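Local coordinates for protein phosphoribosylaminoimidazole carboxylase, ATPase subunit (Thermotoga maritima, PDB 3AX6) that probably catalyses the ATP-dependent carboxylation of 5-aminoimidazole ribonucleotide with bicarbonate to N5-carboxyaminoimidazole ribonucleotide, a step of purine biosynthesis, at residues A[273-276]-A[277-281]. Sequence-based numbering, arbitrary orientation.
Sequences CVTS and QFEQH
Ser276 is the N-cap of helix 277-285, and its hydroxyl OG accepts the backbone N-H of Glu279 at 3.2 Å. The bond is nearly straight, 164° at the hydrogen. A chi1 of 80° sets OG between the serine's own N and carbonyl carbon, which brings it to the N-H of Glu279. The carbonyl O of Ser276 starts the helical ladder by accepting Gln280 N at 2.9 Å. Glu279 has CG anti to the backbone N (chi1 177°), and the extended chain runs back beside the loop. There a water accepts from Ser276 N at 2.8 Å and donates to Glu279 OE1 at 2.7 Å. The other carboxylate oxygen, OE2, forms a salt bridge with Arg283. With alanine at Ser276, Glu279 N would probably lose its capping acceptor, leaving the first turn less firmly closed. Gln280 crosses Thr275 at a slant, its NE2 3.6 Å from Thr275 OG1. Gln280 NE2 bonds to the carbonyl of Gly291. Phe278 turns away to pack on Met15 and Met16 of helix 11-22, joining the ATP-grasp region to the N-terminal domain. Gln277 CG sits 3.6 Å above the plane of the Phe278 ring, offset toward its rim.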
loop_
_atom_site.group_PDB
_atom_site.type_symbol
_atom_site.label_atom_id
_atom_site.label_comp_id
_atom_site.label_asym_id
_atom_site.label_seq_id
_atom_site.Cartn_x
_atom_site.Cartn_y
_atom_site.Cartn_z
ATOM N N CYS A 273 10.256 -0.006 -4.417
ATOM C CA CYS A 273 10.340 -1.074 -5.395
ATOM C C CYS A 273 8.987 -1.306 -6.038
ATOM O O CYS A 273 7.954 -0.930 -5.485
ATOM C CB CYS A 273 10.845 -2.363 -4.740
ATOM S SG CYS A 273 12.603 -2.332 -4.282
ATOM N N VAL A 274 9.003 -1.907 -7.219
ATOM C CA VAL A 274 7.776 -2.179 -7.937
ATOM C C VAL A 274 6.841 -3.044 -7.086
ATOM O O VAL A 274 5.697 -2.657 -6.841
ATOM C CB VAL A 274 8.086 -2.853 -9.291
ATOM C CG1 VAL A 274 6.787 -3.216 -10.012
ATOM C CG2 VAL A 274 8.923 -1.906 -10.149
ATOM N N THR A 275 7.323 -4.201 -6.632
ATOM C CA THR A 275 6.504 -5.072 -5.795
ATOM C C THR A 275 7.094 -5.232 -4.394
ATOM O O THR A 275 8.265 -5.584 -4.220
ATOM C CB THR A 275 6.266 -6.477 -6.448
ATOM O OG1 THR A 275 6.760 -7.508 -5.592
ATOM C CG2 THR A 275 6.918 -6.574 -7.781
ATOM N N SER A 276 6.273 -4.953 -3.390
ATOM C CA SER A 276 6.712 -5.039 -2.004
ATOM C C SER A 276 6.998 -6.475 -1.562
ATOM O O SER A 276 6.469 -7.437 -2.133
ATOM C CB SER A 276 5.662 -4.435 -1.074
ATOM O OG SER A 276 4.621 -5.361 -0.839
ATOM N N GLN A 277 7.819 -6.601 -0.524
ATOM C CA GLN A 277 8.197 -7.901 0.008
ATOM C C GLN A 277 6.986 -8.710 0.461
ATOM O O GLN A 277 7.017 -9.939 0.443
ATOM C CB GLN A 277 9.174 -7.733 1.178
ATOM C CG GLN A 277 8.552 -7.195 2.460
ATOM C CD GLN A 277 9.511 -7.277 3.632
ATOM O OE1 GLN A 277 10.298 -8.222 3.732
ATOM N NE2 GLN A 277 9.446 -6.301 4.531
ATOM N N PHE A 278 5.923 -8.015 0.861
ATOM C CA PHE A 278 4.702 -8.667 1.327
ATOM C C PHE A 278 3.869 -9.228 0.178
ATOM O O PHE A 278 3.308 -10.315 0.287
ATOM C CB PHE A 278 3.894 -7.689 2.173
ATOM C CG PHE A 278 4.572 -7.318 3.460
ATOM C CD1 PHE A 278 4.559 -8.194 4.546
ATOM C CD2 PHE A 278 5.246 -6.108 3.584
ATOM C CE1 PHE A 278 5.209 -7.866 5.736
ATOM C CE2 PHE A 278 5.895 -5.771 4.764
ATOM C CZ PHE A 278 5.879 -6.648 5.844
ATOM N N GLU A 279 3.782 -8.490 -0.923
ATOM C CA GLU A 279 3.061 -8.999 -2.078
ATOM C C GLU A 279 3.887 -10.167 -2.621
ATOM O O GLU A 279 3.357 -11.213 -2.980
ATOM C CB GLU A 279 2.949 -7.942 -3.179
ATOM C CG GLU A 279 2.252 -8.470 -4.420
ATOM C CD GLU A 279 2.290 -7.510 -5.580
ATOM O OE1 GLU A 279 2.358 -6.291 -5.339
ATOM O OE2 GLU A 279 2.234 -7.976 -6.734
ATOM N N GLN A 280 5.198 -9.964 -2.671
ATOM C CA GLN A 280 6.129 -10.966 -3.183
ATOM C C GLN A 280 5.991 -12.282 -2.423
ATOM O O GLN A 280 5.986 -13.364 -3.021
ATOM C CB GLN A 280 7.563 -10.440 -3.070
ATOM C CG GLN A 280 8.573 -11.173 -3.933
ATOM C CD GLN A 280 8.340 -10.937 -5.416
ATOM O OE1 GLN A 280 7.386 -11.452 -6.000
ATOM N NE2 GLN A 280 9.207 -10.142 -6.027
ATOM N N HIS A 281 5.873 -12.179 -1.102
ATOM C CA HIS A 281 5.730 -13.346 -0.245
ATOM C C HIS A 281 4.467 -14.133 -0.592
ATOM O O HIS A 281 4.486 -15.373 -0.636
ATOM C CB HIS A 281 5.685 -12.916 1.224
ATOM C CG HIS A 281 5.670 -14.062 2.188
ATOM N ND1 HIS A 281 6.729 -14.936 2.320
ATOM C CD2 HIS A 281 4.720 -14.483 3.059
ATOM C CE1 HIS A 281 6.431 -15.847 3.230
ATOM N NE2 HIS A 281 5.218 -15.596 3.692
HETATM O O HOH W 1 3.800 -4.755 -7.721
HETATM O O HOH W 2 3.745 -4.231 -4.294
#